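Cystalysin (Treponema denticola, PDB 1C7N) is a pyridoxal-5'-phosphate-binding protein built on the fold of the class I and II aminotransferase family. Local coordinates at residues Q303-I317 / L321-L335. Residues are numbered along the deposited sequence; the frame is centred on the assembly and turned at random.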
ATOM      1  N   GLN A 303      19.409 -25.268   8.313  1.00 11.03           N
ATOM      2  CA  GLN A 303      18.464 -26.201   8.924  1.00 11.69           C
ATOM      3  C   GLN A 303      19.232 -27.447   9.383  1.00 11.74           C
ATOM      4  O   GLN A 303      18.855 -28.098  10.357  1.00 10.41           O
ATOM      5  CB  GLN A 303      17.354 -26.605   7.938  1.00 10.49           C
ATOM      6  CG  GLN A 303      17.858 -27.364   6.720  1.00 10.09           C
ATOM      7  CD  GLN A 303      16.748 -28.039   5.938  1.00 10.33           C
ATOM      8  OE1 GLN A 303      15.604 -28.141   6.402  1.00  9.47           O
ATOM      9  NE2 GLN A 303      17.082 -28.525   4.746  1.00  9.52           N
ATOM     10  N   ARG A 304      20.308 -27.779   8.676  1.00 11.77           N
ATOM     11  CA  ARG A 304      21.106 -28.942   9.052  1.00 11.50           C
ATOM     12  C   ARG A 304      21.961 -28.593  10.272  1.00 11.95           C
ATOM     13  O   ARG A 304      22.199 -29.436  11.135  1.00 11.67           O
ATOM     14  CB  ARG A 304      21.957 -29.405   7.858  1.00 12.73           C
ATOM     15  CG  ARG A 304      21.095 -29.989   6.731  1.00 12.76           C
ATOM     16  CD  ARG A 304      21.851 -30.190   5.422  1.00 12.58           C
ATOM     17  NE  ARG A 304      20.967 -30.673   4.354  1.00 13.55           N
ATOM     18  CZ  ARG A 304      20.449 -31.901   4.297  1.00 12.58           C
ATOM     19  NH1 ARG A 304      20.726 -32.791   5.245  1.00 13.13           N
ATOM     20  NH2 ARG A 304      19.650 -32.240   3.294  1.00 11.51           N
ATOM     21  N   ILE A 305      22.393 -27.340  10.369  1.00 11.56           N
ATOM     22  CA  ILE A 305      23.182 -26.907  11.523  1.00 11.70           C
ATOM     23  C   ILE A 305      22.318 -27.033  12.785  1.00 11.58           C
ATOM     24  O   ILE A 305      22.778 -27.516  13.825  1.00 12.26           O
ATOM     25  CB  ILE A 305      23.647 -25.433  11.370  1.00 12.27           C
ATOM     26  CG1 ILE A 305      24.689 -25.334  10.252  1.00 13.80           C
ATOM     27  CG2 ILE A 305      24.234 -24.914  12.695  1.00 11.35           C
ATOM     28  CD1 ILE A 305      25.197 -23.922  10.011  1.00 15.97           C
ATOM     29  N   VAL A 306      21.062 -26.608  12.677  1.00 11.38           N
ATOM     30  CA  VAL A 306      20.124 -26.661  13.796  1.00 11.64           C
ATOM     31  C   VAL A 306      19.850 -28.117  14.182  1.00 11.74           C
ATOM     32  O   VAL A 306      19.972 -28.494  15.345  1.00 11.12           O
ATOM     33  CB  VAL A 306      18.783 -25.958  13.434  1.00 12.03           C
ATOM     34  CG1 VAL A 306      17.796 -26.058  14.589  1.00 11.93           C
ATOM     35  CG2 VAL A 306      19.041 -24.488  13.095  1.00 11.70           C
ATOM     36  N   LYS A 307      19.477 -28.926  13.198  1.00 11.52           N
ATOM     37  CA  LYS A 307      19.194 -30.336  13.431  1.00 14.18           C
ATOM     38  C   LYS A 307      20.374 -30.996  14.135  1.00 14.21           C
ATOM     39  O   LYS A 307      20.205 -31.686  15.145  1.00 15.60           O
ATOM     40  CB  LYS A 307      18.914 -31.031  12.095  1.00 15.26           C
ATOM     41  CG  LYS A 307      18.717 -32.542  12.173  1.00 16.41           C
ATOM     42  CD  LYS A 307      18.331 -33.090  10.805  1.00 18.59           C
ATOM     43  CE  LYS A 307      18.529 -34.595  10.703  1.00 20.89           C
ATOM     44  NZ  LYS A 307      17.767 -35.345  11.733  1.00 23.32           N
ATOM     45  N   ASP A 308      21.571 -30.774  13.607  1.00 13.78           N
ATOM     46  CA  ASP A 308      22.775 -31.354  14.188  1.00 14.94           C
ATOM     47  C   ASP A 308      23.037 -30.873  15.610  1.00 14.51           C
ATOM     48  O   ASP A 308      23.436 -31.655  16.474  1.00 14.75           O
ATOM     49  CB  ASP A 308      23.986 -31.039  13.307  1.00 15.80           C
ATOM     50  CG  ASP A 308      25.283 -31.541  13.906  1.00 18.43           C
ATOM     51  OD1 ASP A 308      25.987 -30.744  14.564  1.00 18.68           O
ATOM     52  OD2 ASP A 308      25.589 -32.741  13.731  1.00 19.41           O
ATOM     53  N   PHE A 309      22.815 -29.585  15.851  1.00 13.47           N
ATOM     54  CA  PHE A 309      23.047 -29.019  17.168  1.00 13.52           C
ATOM     55  C   PHE A 309      22.301 -29.769  18.264  1.00 13.86           C
ATOM     56  O   PHE A 309      22.876 -30.088  19.302  1.00 14.14           O
ATOM     57  CB  PHE A 309      22.634 -27.551  17.207  1.00 12.66           C
ATOM     58  CG  PHE A 309      22.641 -26.968  18.584  1.00 12.68           C
ATOM     59  CD1 PHE A 309      23.838 -26.632  19.203  1.00 13.56           C
ATOM     60  CD2 PHE A 309      21.451 -26.805  19.287  1.00 13.55           C
ATOM     61  CE1 PHE A 309      23.851 -26.142  20.506  1.00 13.76           C
ATOM     62  CE2 PHE A 309      21.452 -26.315  20.586  1.00 14.00           C
ATOM     63  CZ  PHE A 309      22.656 -25.984  21.198  1.00 14.17           C
ATOM     64  N   PHE A 310      21.022 -30.047  18.044  1.00 14.02           N
ATOM     65  CA  PHE A 310      20.256 -30.756  19.058  1.00 14.98           C
ATOM     66  C   PHE A 310      20.606 -32.241  19.161  1.00 15.77           C
ATOM     67  O   PHE A 310      20.576 -32.809  20.251  1.00 16.88           O
ATOM     68  CB  PHE A 310      18.757 -30.570  18.822  1.00 15.25           C
ATOM     69  CG  PHE A 310      18.298 -29.141  18.970  1.00 14.05           C
ATOM     70  CD1 PHE A 310      18.043 -28.356  17.850  1.00 13.48           C
ATOM     71  CD2 PHE A 310      18.151 -28.571  20.233  1.00 13.90           C
ATOM     72  CE1 PHE A 310      17.649 -27.021  17.989  1.00 12.61           C
ATOM     73  CE2 PHE A 310      17.759 -27.239  20.379  1.00 12.97           C
ATOM     74  CZ  PHE A 310      17.507 -26.467  19.256  1.00 12.43           C
ATOM     75  N   GLU A 311      20.944 -32.874  18.042  1.00 16.19           N
ATOM     76  CA  GLU A 311      21.315 -34.288  18.082  1.00 16.92           C
ATOM     77  C   GLU A 311      22.589 -34.445  18.909  1.00 17.16           C
ATOM     78  O   GLU A 311      22.777 -35.441  19.603  1.00 17.25           O
ATOM     79  CB  GLU A 311      21.574 -34.831  16.673  1.00 15.96           C
ATOM     80  CG  GLU A 311      20.402 -34.727  15.729  1.00 17.16           C
ATOM     81  CD  GLU A 311      20.721 -35.282  14.354  1.00 16.13           C
ATOM     82  OE1 GLU A 311      21.878 -35.128  13.910  1.00 16.79           O
ATOM     83  OE2 GLU A 311      19.815 -35.854  13.716  1.00 16.75           O
ATOM     84  N   VAL A 312      23.461 -33.446  18.836  1.00 17.28           N
ATOM     85  CA  VAL A 312      24.729 -33.479  19.557  1.00 18.00           C
ATOM     86  C   VAL A 312      24.705 -32.967  20.999  1.00 18.75           C
ATOM     87  O   VAL A 312      25.378 -33.524  21.872  1.00 18.57           O
ATOM     88  CB  VAL A 312      25.810 -32.673  18.790  1.00 18.15           C
ATOM     89  CG1 VAL A 312      27.053 -32.515  19.648  1.00 17.60           C
ATOM     90  CG2 VAL A 312      26.150 -33.371  17.475  1.00 16.94           C
ATOM     91  N   ASN A 313      23.930 -31.918  21.255  1.00 18.00           N
ATOM     92  CA  ASN A 313      23.893 -31.312  22.583  1.00 17.67           C
ATOM     93  C   ASN A 313      22.665 -31.566  23.449  1.00 17.18           C
ATOM     94  O   ASN A 313      22.787 -31.720  24.664  1.00 17.07           O
ATOM     95  CB  ASN A 313      24.102 -29.804  22.439  1.00 17.93           C
ATOM     96  CG  ASN A 313      25.426 -29.465  21.780  1.00 18.56           C
ATOM     97  OD1 ASN A 313      26.484 -29.564  22.400  1.00 18.54           O
ATOM     98  ND2 ASN A 313      25.374 -29.071  20.513  1.00 19.70           N
ATOM     99  N   HIS A 314      21.485 -31.590  22.837  1.00 17.27           N
ATOM    100  CA  HIS A 314      20.245 -31.808  23.574  1.00 16.33           C
ATOM    101  C   HIS A 314      19.316 -32.643  22.704  1.00 16.61           C
ATOM    102  O   HIS A 314      18.340 -32.137  22.156  1.00 17.10           O
ATOM    103  CB  HIS A 314      19.616 -30.451  23.916  1.00 16.93           C
ATOM    104  CG  HIS A 314      20.539 -29.545  24.668  1.00 15.81           C
ATOM    105  ND1 HIS A 314      20.732 -29.645  26.031  1.00 15.57           N
ATOM    106  CD2 HIS A 314      21.390 -28.584  24.238  1.00 15.41           C
ATOM    107  CE1 HIS A 314      21.666 -28.787  26.405  1.00 15.40           C
ATOM    108  NE2 HIS A 314      22.082 -28.131  25.336  1.00 15.51           N
ATOM    109  N   PRO A 315      19.614 -33.952  22.585  1.00 16.81           N
ATOM    110  CA  PRO A 315      18.906 -34.977  21.808  1.00 16.38           C
ATOM    111  C   PRO A 315      17.390 -35.063  21.969  1.00 16.30           C
ATOM    112  O   PRO A 315      16.696 -35.505  21.052  1.00 15.64           O
ATOM    113  CB  PRO A 315      19.580 -36.277  22.256  1.00 17.13           C
ATOM    114  CG  PRO A 315      20.925 -35.859  22.659  1.00 17.43           C
ATOM    115  CD  PRO A 315      20.674 -34.577  23.396  1.00 17.13           C
ATOM    116  N   GLU A 316      16.870 -34.660  23.125  1.00 16.85           N
ATOM    117  CA  GLU A 316      15.434 -34.743  23.357  1.00 16.90           C
ATOM    118  C   GLU A 316      14.655 -33.677  22.596  1.00 16.83           C
ATOM    119  O   GLU A 316      13.443 -33.784  22.427  1.00 17.23           O
ATOM    120  CB  GLU A 316      15.115 -34.659  24.860  1.00 18.90           C
ATOM    121  CG  GLU A 316      15.260 -33.281  25.511  1.00 20.44           C
ATOM    122  CD  GLU A 316      16.694 -32.903  25.833  1.00 22.61           C
ATOM    123  OE1 GLU A 316      16.887 -31.923  26.586  1.00 23.02           O
ATOM    124  OE2 GLU A 316      17.630 -33.570  25.339  1.00 24.62           O
ATOM    125  N   ILE A 317      15.357 -32.647  22.144  1.00 16.33           N
ATOM    126  CA  ILE A 317      14.732 -31.573  21.371  1.00 15.58           C
ATOM    127  C   ILE A 317      14.932 -31.965  19.909  1.00 15.08           C
ATOM    128  O   ILE A 317      16.039 -32.315  19.510  1.00 15.22           O
ATOM    129  CB  ILE A 317      15.423 -30.232  21.654  1.00 14.91           C
ATOM    130  CG1 ILE A 317      15.366 -29.934  23.154  1.00 14.80           C
ATOM    131  CG2 ILE A 317      14.747 -29.117  20.861  1.00 15.09           C
ATOM    132  CD1 ILE A 317      16.093 -28.676  23.563  1.00 15.84           C
ATOM    133  N   LEU A 321      14.407 -31.583   9.342  1.00 13.04           N
ATOM    134  CA  LEU A 321      14.607 -30.759   8.158  1.00 13.40           C
ATOM    135  C   LEU A 321      13.230 -30.396   7.620  1.00 13.18           C
ATOM    136  O   LEU A 321      12.262 -31.121   7.839  1.00 13.63           O
ATOM    137  CB  LEU A 321      15.394 -31.530   7.091  1.00 13.22           C
ATOM    138  CG  LEU A 321      16.781 -32.039   7.495  1.00 13.55           C
ATOM    139  CD1 LEU A 321      17.481 -32.606   6.266  1.00 15.06           C
ATOM    140  CD2 LEU A 321      17.610 -30.907   8.099  1.00 13.91           C
ATOM    141  N   ILE A 322      13.133 -29.269   6.926  1.00 12.97           N
ATOM    142  CA  ILE A 322      11.863 -28.836   6.359  1.00 12.62           C
ATOM    143  C   ILE A 322      11.890 -29.033   4.847  1.00 12.54           C
ATOM    144  O   ILE A 322      12.951 -29.235   4.262  1.00 12.19           O
ATOM    145  CB  ILE A 322      11.603 -27.357   6.671  1.00 13.05           C
ATOM    146  CG1 ILE A 322      12.788 -26.516   6.189  1.00 11.45           C
ATOM    147  CG2 ILE A 322      11.373 -27.173   8.176  1.00 13.12           C
ATOM    148  CD1 ILE A 322      12.636 -25.037   6.454  1.00 11.28           C
ATOM    149  N   GLU A 323      10.722 -28.969   4.218  1.00 13.27           N
ATOM    150  CA  GLU A 323      10.627 -29.152   2.774  1.00 14.01           C
ATOM    151  C   GLU A 323      10.604 -27.808   2.036  1.00 13.63           C
ATOM    152  O   GLU A 323      11.081 -27.703   0.900  1.00 14.11           O
ATOM    153  CB  GLU A 323       9.366 -29.954   2.440  1.00 14.17           C
ATOM    154  CG  GLU A 323       9.144 -31.158   3.354  1.00 16.15           C
ATOM    155  CD  GLU A 323       7.947 -32.006   2.950  1.00 17.45           C
ATOM    156  OE1 GLU A 323       6.938 -31.440   2.474  1.00 17.01           O
ATOM    157  OE2 GLU A 323       8.010 -33.242   3.126  1.00 18.19           O
ATOM    158  N   GLY A 324      10.059 -26.788   2.693  1.00 13.66           N
ATOM    159  CA  GLY A 324       9.961 -25.463   2.101  1.00 14.35           C
ATOM    160  C   GLY A 324       9.965 -24.356   3.138  1.00 13.51           C
ATOM    161  O   GLY A 324       9.850 -24.626   4.332  1.00 14.14           O
ATOM    162  N   THR A 325      10.055 -23.112   2.666  1.00 14.21           N
ATOM    163  CA  THR A 325      10.135 -21.912   3.504  1.00 12.87           C
ATOM    164  C   THR A 325      11.513 -21.956   4.168  1.00 13.04           C
ATOM    165  O   THR A 325      12.210 -22.972   4.084  1.00 13.75           O
ATOM    166  CB  THR A 325       9.077 -21.869   4.659  1.00 13.33           C
ATOM    167  OG1 THR A 325       9.513 -22.711   5.735  1.00 12.30           O
ATOM    168  CG2 THR A 325       7.693 -22.307   4.177  1.00 11.29           C
ATOM    169  N   TYR A 326      11.915 -20.860   4.810  1.00 11.75           N
ATOM    170  CA  TYR A 326      13.184 -20.838   5.532  1.00 10.92           C
ATOM    171  C   TYR A 326      12.896 -20.793   7.034  1.00  9.83           C
ATOM    172  O   TYR A 326      13.729 -20.362   7.827  1.00  9.35           O
ATOM    173  CB  TYR A 326      14.065 -19.646   5.123  1.00 10.26           C
ATOM    174  CG  TYR A 326      13.446 -18.257   5.208  1.00  9.48           C
ATOM    175  CD1 TYR A 326      13.192 -17.527   4.048  1.00 10.07           C
ATOM    176  CD2 TYR A 326      13.170 -17.654   6.438  1.00  7.84           C
ATOM    177  CE1 TYR A 326      12.683 -16.231   4.100  1.00  8.64           C
ATOM    178  CE2 TYR A 326      12.653 -16.351   6.506  1.00  8.04           C
ATOM    179  CZ  TYR A 326      12.413 -15.648   5.325  1.00  9.56           C
ATOM    180  OH  TYR A 326      11.891 -14.376   5.362  1.00  8.35           O
ATOM    181  N   LEU A 327      11.710 -21.273   7.406  1.00  9.77           N
ATOM    182  CA  LEU A 327      11.255 -21.296   8.797  1.00  9.70           C
ATOM    183  C   LEU A 327      11.187 -22.739   9.323  1.00 10.06           C
ATOM    184  O   LEU A 327      10.335 -23.523   8.907  1.00 11.23           O
ATOM    185  CB  LEU A 327       9.881 -20.625   8.876  1.00  9.38           C
ATOM    186  CG  LEU A 327       9.830 -19.215   8.260  1.00 10.42           C
ATOM    187  CD1 LEU A 327       8.390 -18.753   8.084  1.00 11.34           C
ATOM    188  CD2 LEU A 327      10.585 -18.250   9.161  1.00 11.36           C
ATOM    189  N   GLN A 328      12.086 -23.079  10.244  1.00 10.31           N
ATOM    190  CA  GLN A 328      12.164 -24.432  10.794  1.00 11.04           C
ATOM    191  C   GLN A 328      11.349 -24.608  12.075  1.00 10.68           C
ATOM    192  O   GLN A 328      11.312 -23.724  12.927  1.00 11.95           O
ATOM    193  CB  GLN A 328      13.642 -24.790  11.020  1.00 10.75           C
ATOM    194  CG  GLN A 328      13.927 -26.235  11.413  1.00 11.17           C
ATOM    195  CD  GLN A 328      15.408 -26.568  11.280  1.00 12.15           C
ATOM    196  OE1 GLN A 328      16.254 -25.679  11.330  1.00 11.46           O
ATOM    197  NE2 GLN A 328      15.726 -27.855  11.123  1.00 13.17           N
ATOM    198  N   TRP A 329      10.706 -25.764  12.198  1.00 10.98           N
ATOM    199  CA  TRP A 329       9.829 -26.079  13.328  1.00 11.92           C
ATOM    200  C   TRP A 329      10.561 -26.963  14.332  1.00 11.97           C
ATOM    201  O   TRP A 329      10.800 -28.139  14.064  1.00 12.33           O
ATOM    202  CB  TRP A 329       8.588 -26.798  12.783  1.00 12.22           C
ATOM    203  CG  TRP A 329       7.340 -26.794  13.644  1.00 14.48           C
ATOM    204  CD1 TRP A 329       6.563 -27.878  13.945  1.00 13.94           C
ATOM    205  CD2 TRP A 329       6.652 -25.649  14.185  1.00 14.87           C
ATOM    206  NE1 TRP A 329       5.435 -27.484  14.624  1.00 14.58           N
ATOM    207  CE2 TRP A 329       5.461 -26.127  14.786  1.00 15.51           C
ATOM    208  CE3 TRP A 329       6.920 -24.275  14.213  1.00 14.99           C
ATOM    209  CZ2 TRP A 329       4.541 -25.272  15.409  1.00 14.69           C
ATOM    210  CZ3 TRP A 329       6.005 -23.428  14.832  1.00 15.53           C
ATOM    211  CH2 TRP A 329       4.829 -23.932  15.421  1.00 16.60           C
ATOM    212  N   ILE A 330      10.904 -26.393  15.484  1.00 12.48           N
ATOM    213  CA  ILE A 330      11.629 -27.122  16.518  1.00 12.36           C
ATOM    214  C   ILE A 330      10.720 -27.584  17.648  1.00 13.08           C
ATOM    215  O   ILE A 330      10.024 -26.785  18.271  1.00 13.50           O
ATOM    216  CB  ILE A 330      12.753 -26.256  17.115  1.00 13.50           C
ATOM    217  CG1 ILE A 330      13.621 -25.684  15.989  1.00 11.22           C
ATOM    218  CG2 ILE A 330      13.624 -27.102  18.038  1.00 13.01           C
ATOM    219  CD1 ILE A 330      14.607 -24.649  16.447  1.00 10.63           C
ATOM    220  N   ASP A 331      10.759 -28.883  17.920  1.00 13.55           N
ATOM    221  CA  ASP A 331       9.944 -29.500  18.960  1.00 14.32           C
ATOM    222  C   ASP A 331      10.648 -29.512  20.319  1.00 13.69           C
ATOM    223  O   ASP A 331      11.533 -30.332  20.560  1.00 13.07           O
ATOM    224  CB  ASP A 331       9.596 -30.924  18.522  1.00 13.68           C
ATOM    225  CG  ASP A 331       8.765 -31.673  19.541  1.00 15.27           C
ATOM    226  OD1 ASP A 331       8.385 -31.083  20.575  1.00 15.65           O
ATOM    227  OD2 ASP A 331       8.488 -32.863  19.294  1.00 16.80           O
ATOM    228  N   PHE A 332      10.245 -28.601  21.204  1.00 13.46           N
ATOM    229  CA  PHE A 332      10.832 -28.503  22.542  1.00 14.96           C
ATOM    230  C   PHE A 332       9.969 -29.172  23.612  1.00 14.39           C
ATOM    231  O   PHE A 332      10.248 -29.046  24.801  1.00 15.06           O
ATOM    232  CB  PHE A 332      11.016 -27.036  22.956  1.00 15.04           C
ATOM    233  CG  PHE A 332      12.238 -26.371  22.380  1.00 15.31           C
ATOM    234  CD1 PHE A 332      12.218 -25.829  21.099  1.00 15.62           C
ATOM    235  CD2 PHE A 332      13.401 -26.243  23.145  1.00 15.84           C
ATOM    236  CE1 PHE A 332      13.339 -25.164  20.588  1.00 15.76           C
ATOM    237  CE2 PHE A 332      14.525 -25.582  22.643  1.00 16.03           C
ATOM    238  CZ  PHE A 332      14.493 -25.040  21.362  1.00 15.71           C
ATOM    239  N   ARG A 333       8.926 -29.872  23.194  1.00 14.72           N
ATOM    240  CA  ARG A 333       8.016 -30.514  24.138  1.00 15.64           C
ATOM    241  C   ARG A 333       8.674 -31.363  25.229  1.00 15.73           C
ATOM    242  O   ARG A 333       8.140 -31.473  26.334  1.00 15.69           O
ATOM    243  CB  ARG A 333       6.980 -31.352  23.380  1.00 16.25           C
ATOM    244  CG  ARG A 333       5.881 -30.519  22.736  1.00 15.65           C
ATOM    245  CD  ARG A 333       4.906 -31.374  21.951  1.00 18.24           C
ATOM    246  NE  ARG A 333       5.549 -32.005  20.803  1.00 18.88           N
ATOM    247  CZ  ARG A 333       4.932 -32.831  19.967  1.00 20.43           C
ATOM    248  NH1 ARG A 333       3.655 -33.133  20.151  1.00 21.15           N
ATOM    249  NH2 ARG A 333       5.588 -33.346  18.939  1.00 21.22           N
ATOM    250  N   ALA A 334       9.832 -31.946  24.936  1.00 16.69           N
ATOM    251  CA  ALA A 334      10.517 -32.786  25.922  1.00 17.50           C
ATOM    252  C   ALA A 334      11.055 -31.992  27.109  1.00 18.40           C
ATOM    253  O   ALA A 334      11.470 -32.571  28.116  1.00 18.52           O
ATOM    254  CB  ALA A 334      11.650 -33.562  25.258  1.00 17.78           C
ATOM    255  N   LEU A 335      11.060 -30.667  26.991  1.00 18.29           N
ATOM    256  CA  LEU A 335      11.534 -29.822  28.081  1.00 18.29           C
ATOM    257  C   LEU A 335      10.486 -29.765  29.185  1.00 18.69           C
ATOM    258  O   LEU A 335      10.779 -29.352  30.305  1.00 18.69           O
ATOM    259  CB  LEU A 335      11.818 -28.398  27.589  1.00 20.39           C
ATOM    260  CG  LEU A 335      13.118 -28.146  26.823  1.00 20.00           C
ATOM    261  CD1 LEU A 335      13.241 -26.666  26.522  1.00 20.66           C
ATOM    262  CD2 LEU A 335      14.300 -28.605  27.655  1.00 22.28           C
TER
HETATM  263  O   HOH W   1      15.272 -30.729   3.643  1.00  5.82           O
HETATM  264  O   HOH W   2      11.122 -32.295  22.354  1.00  9.54           O
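In a helix-on-sheet layer of the smaller domain, Gln303, Val306 and Phe310 on helix 289-313 face Gln328 and Ile330 of strand 327-331, the edge strand of a small antiparallel sheet. The axes of 303-313 and 327-331 approach to 10.1 Å and run nearly parallel, at 12°. At one end the amide of Gln303 grips the returning loop. Its OE1 accepts Ile322 N at 2.8 Å, in the carbonyl plane and nearly straight. Its NE2 gives to a water that Ile322 O also holds, and to Asp300. Both the oxygen and the nitrogen of the amide are therefore held, which fixes its rotation. Leu321 lies across it and sets CD1 over one face of the Arg304 guanidinium, whose NE is in a salt bridge with Asp300. With CG anti to its backbone N (chi1 -172°), Gln328 extends from the strand toward the helix. Its NE2 donates to Gln303 O at 3.2 Å, tilted from the carbonyl plane, and also to Pro320 O. Lys307 N meets Gln303 O from the other face. Gln328 OE1 is buried against Val306 CB at 3.3 Å and has no hydrogen-bond partner in the model. In this aminotransferase fold, helix 376-393 packs against the same helix. Further along, Ile330 CG2 touches Phe310 CE1 and Ile317 CG2. The latter methyl sits 3.8 Å from the Phe332 ring centroid, almost on the normal, a CH-pi contact. It also lies over the rim of one Phe310 face. The Phe310 and Phe332 rings meet obliquely, planes at 85°. Beyond them a second water accepts from Ala334 N and lies within hydrogen-bonding distance of Glu316 O and Asp331 O.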